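Hydrolase, alpha/beta hydrolase FOLD family (Staphylococcus aureus, PDB 2XMZ) probably catalyses the pyruvate-eliminating formation of 2-succinyl-6-hydroxy-2,4-cyclohexadiene-1-carboxylate in menaquinone biosynthesis. Local coordinates at residues H5-E10 / H53-S58; G24-S29 / H182-A187; D28-H33 / R176-P181. All coordinates share one frame; numbering follows the deposited sequence.

Contact 1. Residues H5-E10 / H53-S58; sequences HYKFYE and HGEDQS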
ATOM      1  N   HIS A   5       7.189 -10.107 -10.647  1.00 42.71           N
ATOM      2  CA  HIS A   5       6.360  -9.148  -9.947  1.00 38.80           C
ATOM      3  C   HIS A   5       6.395  -9.298  -8.431  1.00 35.54           C
ATOM      4  O   HIS A   5       5.856  -8.471  -7.747  1.00 33.75           O
ATOM      5  CB  HIS A   5       4.913  -9.169 -10.475  1.00 39.20           C
ATOM      6  CG  HIS A   5       4.167 -10.441 -10.192  1.00 38.93           C
ATOM      7  ND1 HIS A   5       4.654 -11.688 -10.518  1.00 40.96           N
ATOM      8  CD2 HIS A   5       2.943 -10.646  -9.645  1.00 38.55           C
ATOM      9  CE1 HIS A   5       3.775 -12.608 -10.161  1.00 41.36           C
ATOM     10  NE2 HIS A   5       2.722 -12.001  -9.640  1.00 39.83           N
ATOM     11  N   TYR A   6       7.023 -10.355  -7.915  1.00 34.23           N
ATOM     12  CA  TYR A   6       7.216 -10.466  -6.466  1.00 31.43           C
ATOM     13  C   TYR A   6       8.598 -11.014  -6.118  1.00 31.10           C
ATOM     14  O   TYR A   6       9.183 -11.774  -6.889  1.00 31.72           O
ATOM     15  CB  TYR A   6       6.081 -11.277  -5.802  1.00 31.22           C
ATOM     16  CG  TYR A   6       6.258 -12.781  -5.842  1.00 31.57           C
ATOM     17  CD1 TYR A   6       5.881 -13.522  -6.964  1.00 34.67           C
ATOM     18  CD2 TYR A   6       6.790 -13.461  -4.754  1.00 33.04           C
ATOM     19  CE1 TYR A   6       6.051 -14.899  -7.010  1.00 35.61           C
ATOM     20  CE2 TYR A   6       6.968 -14.841  -4.782  1.00 35.35           C
ATOM     21  CZ  TYR A   6       6.587 -15.551  -5.912  1.00 37.41           C
ATOM     22  OH  TYR A   6       6.757 -16.914  -5.940  1.00 39.34           O
ATOM     23  N   LYS A   7       9.114 -10.605  -4.960  1.00 29.34           N
ATOM     24  CA  LYS A   7      10.407 -11.083  -4.466  1.00 29.53           C
ATOM     25  C   LYS A   7      10.236 -11.696  -3.065  1.00 28.34           C
ATOM     26  O   LYS A   7       9.465 -11.197  -2.239  1.00 26.71           O
ATOM     27  CB  LYS A   7      11.446  -9.955  -4.465  1.00 30.16           C
ATOM     28  CG  LYS A   7      11.677  -9.289  -5.860  1.00 33.32           C
ATOM     29  CD  LYS A   7      12.193  -7.858  -5.723  0.50 33.95           C
ATOM     30  CE  LYS A   7      12.262  -7.131  -7.065  0.50 35.86           C
ATOM     31  NZ  LYS A   7      13.337  -7.665  -7.939  0.50 36.91           N
ATOM     32  N   PHE A   8      10.930 -12.801  -2.824  1.00 28.19           N
ATOM     33  CA  PHE A   8      10.865 -13.494  -1.544  1.00 27.93           C
ATOM     34  C   PHE A   8      12.244 -13.414  -0.934  1.00 28.31           C
ATOM     35  O   PHE A   8      13.257 -13.742  -1.587  1.00 29.25           O
ATOM     36  CB  PHE A   8      10.469 -14.967  -1.731  1.00 28.82           C
ATOM     37  CG  PHE A   8      10.290 -15.713  -0.445  1.00 28.69           C
ATOM     38  CD1 PHE A   8       9.031 -15.821   0.134  1.00 27.58           C
ATOM     39  CD2 PHE A   8      11.378 -16.300   0.199  1.00 29.62           C
ATOM     40  CE1 PHE A   8       8.847 -16.504   1.328  1.00 28.52           C
ATOM     41  CE2 PHE A   8      11.204 -16.989   1.411  1.00 29.50           C
ATOM     42  CZ  PHE A   8       9.940 -17.092   1.967  1.00 29.15           C
ATOM     43  N   TYR A   9      12.272 -12.968   0.311  1.00 27.44           N
ATOM     44  CA  TYR A   9      13.492 -12.833   1.076  1.00 29.00           C
ATOM     45  C   TYR A   9      13.406 -13.808   2.238  1.00 29.80           C
ATOM     46  O   TYR A   9      12.591 -13.623   3.143  1.00 28.78           O
ATOM     47  CB  TYR A   9      13.639 -11.390   1.578  1.00 27.69           C
ATOM     48  CG  TYR A   9      13.661 -10.363   0.463  1.00 28.81           C
ATOM     49  CD1 TYR A   9      14.876  -9.968  -0.123  1.00 30.74           C
ATOM     50  CD2 TYR A   9      12.476  -9.787  -0.012  1.00 27.37           C
ATOM     51  CE1 TYR A   9      14.906  -9.029  -1.137  1.00 31.47           C
ATOM     52  CE2 TYR A   9      12.497  -8.841  -1.051  1.00 28.69           C
ATOM     53  CZ  TYR A   9      13.720  -8.470  -1.596  1.00 30.85           C
ATOM     54  OH  TYR A   9      13.772  -7.537  -2.597  1.00 32.75           O
ATOM     55  N   GLU A  10      14.222 -14.860   2.188  1.00 31.50           N
ATOM     56  CA  GLU A  10      14.257 -15.859   3.247  1.00 33.07           C
ATOM     57  C   GLU A  10      14.688 -15.226   4.571  1.00 32.67           C
ATOM     58  O   GLU A  10      15.677 -14.491   4.622  1.00 33.02           O
ATOM     59  CB  GLU A  10      15.240 -16.988   2.898  1.00 35.68           C
ATOM     60  CG  GLU A  10      14.631 -18.218   2.217  1.00 41.03           C
ATOM     61  CD  GLU A  10      13.936 -19.205   3.186  1.00 45.34           C
ATOM     62  OE1 GLU A  10      14.595 -19.748   4.113  1.00 47.61           O
ATOM     63  OE2 GLU A  10      12.722 -19.456   2.993  1.00 47.20           O
ATOM     64  N   HIS A  53       2.974  -1.377 -11.936  1.00 20.46           N
ATOM     65  CA  HIS A  53       4.065  -0.782 -11.162  1.00 20.54           C
ATOM     66  C   HIS A  53       5.341  -1.617 -11.111  1.00 21.81           C
ATOM     67  O   HIS A  53       5.294  -2.861 -10.994  1.00 21.31           O
ATOM     68  CB  HIS A  53       3.614  -0.497  -9.729  1.00 19.22           C
ATOM     69  CG  HIS A  53       2.565   0.570  -9.633  1.00 19.76           C
ATOM     70  ND1 HIS A  53       1.288   0.403 -10.121  1.00 21.23           N
ATOM     71  CD2 HIS A  53       2.623   1.833  -9.155  1.00 17.53           C
ATOM     72  CE1 HIS A  53       0.593   1.511  -9.924  1.00 20.31           C
ATOM     73  NE2 HIS A  53       1.380   2.393  -9.337  1.00 19.36           N
ATOM     74  N   GLY A  54       6.479  -0.908 -11.131  1.00 22.69           N
ATOM     75  CA  GLY A  54       7.783  -1.546 -11.033  1.00 23.97           C
ATOM     76  C   GLY A  54       7.948  -2.668 -12.031  1.00 25.65           C
ATOM     77  O   GLY A  54       7.845  -2.457 -13.242  1.00 25.84           O
ATOM     78  N   GLU A  55       8.195  -3.869 -11.515  1.00 26.17           N
ATOM     79  CA  GLU A  55       8.522  -4.994 -12.380  1.00 27.85           C
ATOM     80  C   GLU A  55       7.300  -5.808 -12.793  1.00 27.42           C
ATOM     81  O   GLU A  55       7.434  -6.855 -13.400  1.00 27.97           O
ATOM     82  CB  GLU A  55       9.618  -5.848 -11.731  1.00 28.76           C
ATOM     83  CG  GLU A  55      10.997  -5.142 -11.752  0.50 29.89           C
ATOM     84  CD  GLU A  55      12.133  -6.008 -11.216  0.50 31.14           C
ATOM     85  OE1 GLU A  55      13.128  -5.439 -10.735  0.50 31.11           O
ATOM     86  OE2 GLU A  55      12.037  -7.251 -11.267  0.50 31.97           O
ATOM     87  N   ASP A  56       6.103  -5.306 -12.472  1.00 25.55           N
ATOM     88  CA  ASP A  56       4.877  -5.980 -12.858  1.00 24.67           C
ATOM     89  C   ASP A  56       4.774  -6.142 -14.366  1.00 25.81           C
ATOM     90  O   ASP A  56       5.161  -5.251 -15.132  1.00 25.89           O
ATOM     91  CB  ASP A  56       3.648  -5.220 -12.358  1.00 24.26           C
ATOM     92  CG  ASP A  56       2.372  -5.751 -12.963  1.00 26.15           C
ATOM     93  OD1 ASP A  56       1.869  -6.785 -12.450  1.00 26.57           O
ATOM     94  OD2 ASP A  56       1.919  -5.170 -13.984  1.00 22.17           O
ATOM     95  N   GLN A  57       4.251  -7.290 -14.788  1.00 26.17           N
ATOM     96  CA  GLN A  57       4.015  -7.539 -16.197  1.00 27.56           C
ATOM     97  C   GLN A  57       2.572  -7.967 -16.505  1.00 27.25           C
ATOM     98  O   GLN A  57       2.335  -8.754 -17.414  1.00 29.24           O
ATOM     99  CB  GLN A  57       5.040  -8.547 -16.776  1.00 28.75           C
ATOM    100  CG  GLN A  57       6.513  -8.097 -16.742  0.50 29.98           C
ATOM    101  CD  GLN A  57       7.504  -9.233 -17.001  0.50 31.82           C
ATOM    102  OE1 GLN A  57       7.329 -10.358 -16.522  0.50 33.75           O
ATOM    103  NE2 GLN A  57       8.557  -8.934 -17.744  0.50 33.18           N
ATOM    104  N   SER A  58       1.629  -7.450 -15.735  1.00 26.37           N
ATOM    105  CA  SER A  58       0.205  -7.580 -16.031  1.00 25.95           C
ATOM    106  C   SER A  58      -0.120  -7.057 -17.456  1.00 26.69           C
ATOM    107  O   SER A  58       0.387  -6.001 -17.881  1.00 25.19           O
ATOM    108  CB  SER A  58      -0.613  -6.838 -14.986  1.00 25.13           C
ATOM    109  OG  SER A  58      -0.484  -7.444 -13.697  1.00 24.07           O
TER
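K7 and E55 make the charged half of this contact, H5 and D56 meet only by van der Waals contact, and no hydrogen bond runs directly between H5-E10 and H53-S58. The lysine chain leaves the strand with CG beside its own backbone N and runs nearly straight until the last bond, where a turn at chi4 (-70°) brings the ammonium round to the glutamate. E55 comes in at about a right angle to it, stretched out beyond CG. In the conformers described here, K7 NZ lies 3.6 Å from E55 OE1 and just as far from E55 OE2, a long salt bridge. Both side chains have a second modelled conformer, which makes the pairing less certain.

Strand 6-9 is an outermost strand of the alpha/beta hydrolase sheet and runs antiparallel to strand 44-48. The loop that follows 44-48 turns back past the start of 6-9 through a type II' turn from H53 to D56, closed by D56 N to H53 O at 3.0 Å, with G54 taking the positive phi.

Further in, H5 lays CB against the backbone of D56, 4.0 Å from D56 CA. Its CG sits between the backbone N and the carbonyl carbon (chi1 67°), and the H5 side chain packs on L72 and I76 of helix 66-77. The D56 carboxylate serves its own loop instead of H5. S58 OG gives a 2.7 Å bond to D56 OD1 on the syn lone pair, while S58 N reaches D56 OD2 at 2.9 Å from well above the carboxylate plane, forming an Asx turn. G52 N also binds D56 OD2, so this buried carboxylate is held at both oxygens, and Y68 OH is a further partner of S58 OG.

Contact 2. Residues G24-S29 / H182-A187; sequences GFLSDS and HKMAKA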
ATOM      1  N   GLY A  24       2.731   1.784  -2.740  1.00 16.71           N
ATOM      2  CA  GLY A  24       1.730   2.769  -3.135  1.00 15.92           C
ATOM      3  C   GLY A  24       1.834   3.141  -4.619  1.00 15.68           C
ATOM      4  O   GLY A  24       2.716   2.648  -5.337  1.00 15.68           O
ATOM      5  N   PHE A  25       0.930   4.006  -5.053  1.00 16.28           N
ATOM      6  CA  PHE A  25       0.854   4.493  -6.417  1.00 16.67           C
ATOM      7  C   PHE A  25       2.138   5.202  -6.842  1.00 17.21           C
ATOM      8  O   PHE A  25       2.766   5.909  -6.033  1.00 18.26           O
ATOM      9  CB  PHE A  25      -0.348   5.428  -6.569  1.00 17.87           C
ATOM     10  CG  PHE A  25      -0.499   5.969  -7.963  1.00 18.36           C
ATOM     11  CD1 PHE A  25      -0.842   5.114  -9.010  1.00 19.23           C
ATOM     12  CD2 PHE A  25      -0.295   7.314  -8.229  1.00 18.79           C
ATOM     13  CE1 PHE A  25      -0.982   5.584 -10.295  1.00 19.63           C
ATOM     14  CE2 PHE A  25      -0.434   7.815  -9.527  1.00 20.67           C
ATOM     15  CZ  PHE A  25      -0.779   6.948 -10.570  1.00 20.90           C
ATOM     16  N   LEU A  26       2.531   5.021  -8.096  1.00 18.25           N
ATOM     17  CA  LEU A  26       3.690   5.723  -8.669  1.00 19.93           C
ATOM     18  C   LEU A  26       4.983   5.324  -7.969  1.00 21.14           C
ATOM     19  O   LEU A  26       5.901   6.134  -7.792  1.00 22.75           O
ATOM     20  CB  LEU A  26       3.527   7.247  -8.574  1.00 21.14           C
ATOM     21  CG  LEU A  26       3.248   8.203  -9.739  1.00 23.28           C
ATOM     22  CD1 LEU A  26       3.641   9.626  -9.319  1.00 23.09           C
ATOM     23  CD2 LEU A  26       3.934   7.847 -11.038  1.00 21.86           C
ATOM     24  N   SER A  27       5.054   4.071  -7.557  1.00 20.94           N
ATOM     25  CA  SER A  27       6.170   3.599  -6.765  1.00 21.50           C
ATOM     26  C   SER A  27       6.187   2.117  -6.987  1.00 21.44           C
ATOM     27  O   SER A  27       5.463   1.619  -7.844  1.00 21.73           O
ATOM     28  CB  SER A  27       5.940   3.931  -5.283  1.00 21.48           C
ATOM     29  OG  SER A  27       6.943   3.361  -4.450  1.00 23.70           O
ATOM     30  N   ASP A  28       7.040   1.404  -6.259  1.00 20.77           N
ATOM     31  CA  ASP A  28       7.038  -0.033  -6.343  1.00 20.36           C
ATOM     32  C   ASP A  28       7.710  -0.573  -5.092  1.00 20.24           C
ATOM     33  O   ASP A  28       7.974   0.174  -4.124  1.00 19.76           O
ATOM     34  CB  ASP A  28       7.697  -0.546  -7.657  1.00 20.24           C
ATOM     35  CG  ASP A  28       9.086   0.006  -7.891  1.00 22.99           C
ATOM     36  OD1 ASP A  28       9.327   0.610  -8.964  1.00 27.95           O
ATOM     37  OD2 ASP A  28       9.968  -0.167  -7.033  1.00 21.02           O
ATOM     38  N   SER A  29       8.031  -1.857  -5.144  1.00 19.99           N
ATOM     39  CA  SER A  29       8.601  -2.557  -3.999  1.00 20.45           C
ATOM     40  C   SER A  29       9.920  -1.980  -3.506  1.00 21.64           C
ATOM     41  O   SER A  29      10.296  -2.214  -2.357  1.00 21.67           O
ATOM     42  CB  SER A  29       8.778  -4.016  -4.338  1.00 20.91           C
ATOM     43  OG  SER A  29       7.490  -4.617  -4.428  1.00 22.10           O
ATOM     44  N   HIS A 182       1.892   5.239 -19.221  1.00 24.94           N
ATOM     45  CA  HIS A 182       0.733   4.507 -19.743  1.00 26.04           C
ATOM     46  C   HIS A 182       0.205   3.474 -18.732  1.00 24.55           C
ATOM     47  O   HIS A 182      -1.025   3.313 -18.562  1.00 23.75           O
ATOM     48  CB  HIS A 182       1.013   3.920 -21.152  1.00 27.23           C
ATOM     49  CG  HIS A 182       1.807   2.646 -21.138  1.00 31.03           C
ATOM     50  ND1 HIS A 182       3.186   2.623 -21.084  1.00 34.98           N
ATOM     51  CD2 HIS A 182       1.412   1.349 -21.165  1.00 34.08           C
ATOM     52  CE1 HIS A 182       3.607   1.365 -21.078  1.00 33.82           C
ATOM     53  NE2 HIS A 182       2.551   0.573 -21.129  1.00 35.37           N
ATOM     54  N   LYS A 183       1.120   2.803 -18.023  1.00 23.24           N
ATOM     55  CA  LYS A 183       0.720   1.886 -16.974  1.00 21.92           C
ATOM     56  C   LYS A 183       0.146   2.603 -15.764  1.00 21.69           C
ATOM     57  O   LYS A 183      -0.809   2.116 -15.179  1.00 20.42           O
ATOM     58  CB  LYS A 183       1.866   0.951 -16.548  1.00 21.32           C
ATOM     59  CG  LYS A 183       2.274   0.021 -17.654  1.00 21.67           C
ATOM     60  CD  LYS A 183       3.295  -1.020 -17.213  1.00 22.17           C
ATOM     61  CE  LYS A 183       3.659  -1.927 -18.398  1.00 26.26           C
ATOM     62  NZ  LYS A 183       4.496  -3.067 -17.949  1.00 26.26           N
ATOM     63  N   MET A 184       0.722   3.755 -15.393  1.00 21.48           N
ATOM     64  CA  MET A 184       0.179   4.541 -14.294  1.00 20.59           C
ATOM     65  C   MET A 184      -1.251   4.959 -14.621  1.00 21.02           C
ATOM     66  O   MET A 184      -2.119   4.899 -13.768  1.00 19.54           O
ATOM     67  CB  MET A 184       1.079   5.755 -13.989  1.00 20.61           C
ATOM     68  CG  MET A 184       2.491   5.358 -13.508  1.00 20.35           C
ATOM     69  SD  MET A 184       2.402   4.420 -11.927  1.00 21.78           S
ATOM     70  CE  MET A 184       2.470   2.724 -12.515  1.00 19.01           C
ATOM     71  N   ALA A 185      -1.486   5.351 -15.869  1.00 21.29           N
ATOM     72  CA  ALA A 185      -2.825   5.722 -16.327  1.00 22.60           C
ATOM     73  C   ALA A 185      -3.809   4.553 -16.181  1.00 22.32           C
ATOM     74  O   ALA A 185      -4.915   4.731 -15.668  1.00 22.12           O
ATOM     75  CB  ALA A 185      -2.778   6.213 -17.788  1.00 23.76           C
ATOM     76  N   LYS A 186      -3.389   3.353 -16.592  1.00 21.66           N
ATOM     77  CA  LYS A 186      -4.249   2.211 -16.516  1.00 20.98           C
ATOM     78  C   LYS A 186      -4.512   1.877 -15.054  1.00 20.36           C
ATOM     79  O   LYS A 186      -5.641   1.597 -14.704  1.00 20.27           O
ATOM     80  CB  LYS A 186      -3.705   1.021 -17.317  1.00 21.74           C
ATOM     81  CG  LYS A 186      -4.659  -0.184 -17.328  1.00 20.59           C
ATOM     82  CD  LYS A 186      -4.132  -1.310 -18.194  1.00 22.82           C
ATOM     83  CE  LYS A 186      -4.973  -2.594 -18.048  1.00 22.54           C
ATOM     84  NZ  LYS A 186      -6.403  -2.368 -18.410  1.00 21.22           N
ATOM     85  N   ALA A 187      -3.476   1.922 -14.201  1.00 20.82           N
ATOM     86  CA  ALA A 187      -3.674   1.707 -12.757  1.00 21.74           C
ATOM     87  C   ALA A 187      -4.756   2.633 -12.198  1.00 22.02           C
ATOM     88  O   ALA A 187      -5.662   2.179 -11.482  1.00 23.24           O
ATOM     89  CB  ALA A 187      -2.348   1.880 -11.976  1.00 21.04           C
TER
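The sulfur of M184 sits against both F25 and L26. M184 SD is 3.7 Å from L26 CA and lies obliquely over the F25 ring, 4.5 Å from its centroid and 34° off the normal, a Met-aromatic contact. Bends at chi2 and chi3 fold the methionine chain so that CG packs on a leucine branch, 3.8 Å from L26 CD2. This is the close-packed part, and it is apolar apart from M184 O, which meets the F25 ring edge in plane, 3.7 Å from CE1. The ring reaches the helix because F25 CG stands anti to the backbone N (chi1 180°).

Packing thins toward the next helical turn, where A187 CB is 4.3 Å from F25 CE1. The outer side of the helix, carrying H182, K183 and K186, faces solvent.

In related hydrolases the loop after the strand equivalent to 17-22 often contributes to the oxyanion hole, and 24-29 may do so here. Helix 181-191 belongs to the helices between strands 110-114 and 210-215, the usual place for a lid; W152 of helix 145-152 meets F25 edge-to-face, and L140 of helix 123-143 backs M184.

Contact 3. Residues D28-H33 / R176-P181; sequences DSRTYH and RLSQSP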
ATOM      1  N   ASP A  28       7.040   1.404  -6.259  1.00 20.77           N
ATOM      2  CA  ASP A  28       7.038  -0.033  -6.343  1.00 20.36           C
ATOM      3  C   ASP A  28       7.710  -0.573  -5.092  1.00 20.24           C
ATOM      4  O   ASP A  28       7.974   0.174  -4.124  1.00 19.76           O
ATOM      5  CB  ASP A  28       7.697  -0.546  -7.657  1.00 20.24           C
ATOM      6  CG  ASP A  28       9.086   0.006  -7.891  1.00 22.99           C
ATOM      7  OD1 ASP A  28       9.327   0.610  -8.964  1.00 27.95           O
ATOM      8  OD2 ASP A  28       9.968  -0.167  -7.033  1.00 21.02           O
ATOM      9  N   SER A  29       8.031  -1.857  -5.144  1.00 19.99           N
ATOM     10  CA  SER A  29       8.601  -2.557  -3.999  1.00 20.45           C
ATOM     11  C   SER A  29       9.920  -1.980  -3.506  1.00 21.64           C
ATOM     12  O   SER A  29      10.296  -2.214  -2.357  1.00 21.67           O
ATOM     13  CB  SER A  29       8.778  -4.016  -4.338  1.00 20.91           C
ATOM     14  OG  SER A  29       7.490  -4.617  -4.428  1.00 22.10           O
ATOM     15  N   ARG A  30      10.628  -1.246  -4.368  1.00 22.21           N
ATOM     16  CA  ARG A  30      11.874  -0.636  -3.951  1.00 24.60           C
ATOM     17  C   ARG A  30      11.715   0.307  -2.756  1.00 24.59           C
ATOM     18  O   ARG A  30      12.694   0.551  -2.067  1.00 26.18           O
ATOM     19  CB  ARG A  30      12.554   0.126  -5.091  1.00 25.19           C
ATOM     20  CG  ARG A  30      13.259  -0.754  -6.112  1.00 24.98           C
ATOM     21  CD  ARG A  30      13.692   0.102  -7.282  1.00 26.79           C
ATOM     22  NE  ARG A  30      12.548   0.740  -7.928  1.00 23.89           N
ATOM     23  CZ  ARG A  30      12.635   1.665  -8.875  1.00 24.68           C
ATOM     24  NH1 ARG A  30      13.823   2.090  -9.286  1.00 24.30           N
ATOM     25  NH2 ARG A  30      11.519   2.180  -9.387  1.00 24.64           N
ATOM     26  N   THR A  31      10.518   0.857  -2.544  1.00 23.82           N
ATOM     27  CA  THR A  31      10.230   1.710  -1.387  1.00 24.76           C
ATOM     28  C   THR A  31      10.511   1.006  -0.047  1.00 25.09           C
ATOM     29  O   THR A  31      10.734   1.675   0.967  1.00 26.42           O
ATOM     30  CB  THR A  31       8.771   2.259  -1.408  1.00 24.42           C
ATOM     31  OG1 THR A  31       8.617   3.259  -0.399  1.00 26.07           O
ATOM     32  CG2 THR A  31       7.739   1.142  -1.168  1.00 22.38           C
ATOM     33  N   TYR A  32      10.511  -0.332  -0.044  1.00 24.03           N
ATOM     34  CA  TYR A  32      10.743  -1.094   1.206  1.00 24.76           C
ATOM     35  C   TYR A  32      12.180  -1.561   1.356  1.00 26.85           C
ATOM     36  O   TYR A  32      12.538  -2.225   2.337  1.00 26.99           O
ATOM     37  CB  TYR A  32       9.774  -2.262   1.283  1.00 22.78           C
ATOM     38  CG  TYR A  32       8.345  -1.785   1.274  1.00 21.74           C
ATOM     39  CD1 TYR A  32       7.884  -0.914   2.258  1.00 21.59           C
ATOM     40  CD2 TYR A  32       7.476  -2.167   0.269  1.00 19.74           C
ATOM     41  CE1 TYR A  32       6.590  -0.438   2.244  1.00 22.95           C
ATOM     42  CE2 TYR A  32       6.169  -1.705   0.238  1.00 19.40           C
ATOM     43  CZ  TYR A  32       5.730  -0.847   1.229  1.00 21.22           C
ATOM     44  OH  TYR A  32       4.441  -0.390   1.213  1.00 20.63           O
ATOM     45  N   HIS A  33      13.009  -1.161   0.385  1.00 28.73           N
ATOM     46  CA  HIS A  33      14.423  -1.565   0.284  1.00 31.55           C
ATOM     47  C   HIS A  33      15.195  -1.560   1.597  1.00 32.41           C
ATOM     48  O   HIS A  33      15.792  -2.569   1.984  1.00 33.26           O
ATOM     49  CB  HIS A  33      15.160  -0.692  -0.762  1.00 33.50           C
ATOM     50  CG  HIS A  33      15.279   0.765  -0.386  1.00 37.75           C
ATOM     51  ND1 HIS A  33      14.185   1.589  -0.216  1.00 39.19           N
ATOM     52  CD2 HIS A  33      16.368   1.538  -0.150  1.00 41.57           C
ATOM     53  CE1 HIS A  33      14.593   2.806   0.098  1.00 42.88           C
ATOM     54  NE2 HIS A  33      15.915   2.800   0.149  1.00 44.97           N
ATOM     55  N   ARG A 176       9.387   7.310  -8.886  1.00 27.75           N
ATOM     56  CA  ARG A 176       8.225   7.808  -9.628  1.00 26.34           C
ATOM     57  C   ARG A 176       8.523   7.936 -11.148  1.00 26.05           C
ATOM     58  O   ARG A 176       7.729   7.500 -11.994  1.00 24.04           O
ATOM     59  CB  ARG A 176       7.770   9.159  -9.046  1.00 26.32           C
ATOM     60  CG  ARG A 176       7.316   9.094  -7.554  1.00 26.00           C
ATOM     61  CD  ARG A 176       6.910  10.477  -7.070  1.00 25.99           C
ATOM     62  NE  ARG A 176       6.206  10.461  -5.785  1.00 24.27           N
ATOM     63  CZ  ARG A 176       6.133  11.497  -4.955  1.00 23.33           C
ATOM     64  NH1 ARG A 176       6.726  12.653  -5.253  1.00 23.10           N
ATOM     65  NH2 ARG A 176       5.454  11.378  -3.819  1.00 24.98           N
ATOM     66  N   LEU A 177       9.676   8.524 -11.479  1.00 27.61           N
ATOM     67  CA  LEU A 177      10.073   8.782 -12.876  1.00 28.35           C
ATOM     68  C   LEU A 177      10.299   7.497 -13.658  1.00 28.48           C
ATOM     69  O   LEU A 177      10.205   7.473 -14.898  1.00 28.87           O
ATOM     70  CB  LEU A 177      11.328   9.663 -12.931  1.00 30.59           C
ATOM     71  CG  LEU A 177      11.188  11.121 -12.443  1.00 31.10           C
ATOM     72  CD1 LEU A 177      12.533  11.864 -12.490  1.00 31.44           C
ATOM     73  CD2 LEU A 177      10.141  11.867 -13.237  1.00 31.67           C
ATOM     74  N   SER A 178      10.600   6.418 -12.942  1.00 27.54           N
ATOM     75  CA  SER A 178      10.863   5.153 -13.609  1.00 27.78           C
ATOM     76  C   SER A 178       9.570   4.406 -13.915  1.00 25.94           C
ATOM     77  O   SER A 178       9.588   3.419 -14.641  1.00 25.80           O
ATOM     78  CB  SER A 178      11.767   4.277 -12.766  1.00 28.29           C
ATOM     79  OG  SER A 178      11.028   3.803 -11.666  1.00 27.86           O
ATOM     80  N   GLN A 179       8.445   4.876 -13.384  1.00 23.59           N
ATOM     81  CA  GLN A 179       7.176   4.218 -13.682  1.00 22.60           C
ATOM     82  C   GLN A 179       6.771   4.526 -15.107  1.00 23.17           C
ATOM     83  O   GLN A 179       7.087   5.583 -15.629  1.00 24.07           O
ATOM     84  CB  GLN A 179       6.073   4.645 -12.699  1.00 20.82           C
ATOM     85  CG  GLN A 179       6.380   4.346 -11.230  1.00 21.24           C
ATOM     86  CD  GLN A 179       6.850   2.908 -10.995  1.00 22.87           C
ATOM     87  OE1 GLN A 179       6.268   1.960 -11.533  1.00 24.18           O
ATOM     88  NE2 GLN A 179       7.901   2.745 -10.178  1.00 21.19           N
ATOM     89  N   SER A 180       6.112   3.577 -15.754  1.00 23.34           N
ATOM     90  CA  SER A 180       5.598   3.787 -17.104  1.00 24.06           C
ATOM     91  C   SER A 180       4.307   4.618 -17.037  1.00 23.94           C
ATOM     92  O   SER A 180       3.337   4.195 -16.379  1.00 21.86           O
ATOM     93  CB  SER A 180       5.318   2.429 -17.724  1.00 24.91           C
ATOM     94  OG  SER A 180       4.767   2.590 -19.004  1.00 27.68           O
ATOM     95  N   PRO A 181       4.285   5.796 -17.692  1.00 23.78           N
ATOM     96  CA  PRO A 181       3.073   6.641 -17.595  1.00 24.49           C
ATOM     97  C   PRO A 181       1.790   5.995 -18.129  1.00 24.47           C
ATOM     98  O   PRO A 181       0.723   6.168 -17.525  1.00 24.17           O
ATOM     99  CB  PRO A 181       3.427   7.896 -18.409  1.00 25.30           C
ATOM    100  CG  PRO A 181       4.616   7.513 -19.255  1.00 26.17           C
ATOM    101  CD  PRO A 181       5.364   6.462 -18.450  1.00 25.28           C
TER
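D28 and R30 together face S178 and Q179, and the aspartate is the side chain to follow. Its CB lies 4.2 Å from Q179 NE2, a loose approach. A chi1 of 53° sets CG between the backbone N and the carbonyl carbon, bringing it to 3.8 Å from the same Q179 NE2. At the tip, D28 OD1 takes two bonds: Q179 NE2 at 2.8 Å, arriving 36° above the carboxylate plane, and R30 NH2 at 2.7 Å on the syn lone pair. D28 OD2 also takes two. R30 NE meets its syn lone pair at 2.9 Å, almost straight at 176°, and R30 N uses the anti one.

That last bond makes an Asx turn, which opens the 3-10 segment 29-32 in the loop after strand 17-22. S178 and Q179 lie in the link between helix 166-177 and helix 181-191, with S180 as N-cap of the second.

The arginine binds D28 side-on through NE and NH2, which fixes the rotation of its guanidinium. In that plane NH2 also donates to S178 OG at 2.8 Å. So close a positive charge probably favours the ionised form of the buried D28. Behind this first shell, Q175 O accepts from both Q179 NE2 and S178 OG, which helps set the amide and the hydroxyl in place.

How the contacts relate
Contacts 2 and 3 share D28 and S29, and their centres are 8 Å apart: the loop after strand 17-22 meets helix 181-191 in one and the link leading into that helix in the other. Contact 1 lies 13 Å from contact 2 and 11 Å from contact 3, centre to centre, joined to them by its turn. H53 NE2 is 3.1 Å from L26 N, a hydrogen bond into contact 2, and G54 N is 2.9 Å from Q179 OE1 in contact 3. M184 CG also packs 3.7 Å from Q179 CB. The F25 side chain of contact 2 comes near the probable S91-H245-D218 triad without touching it.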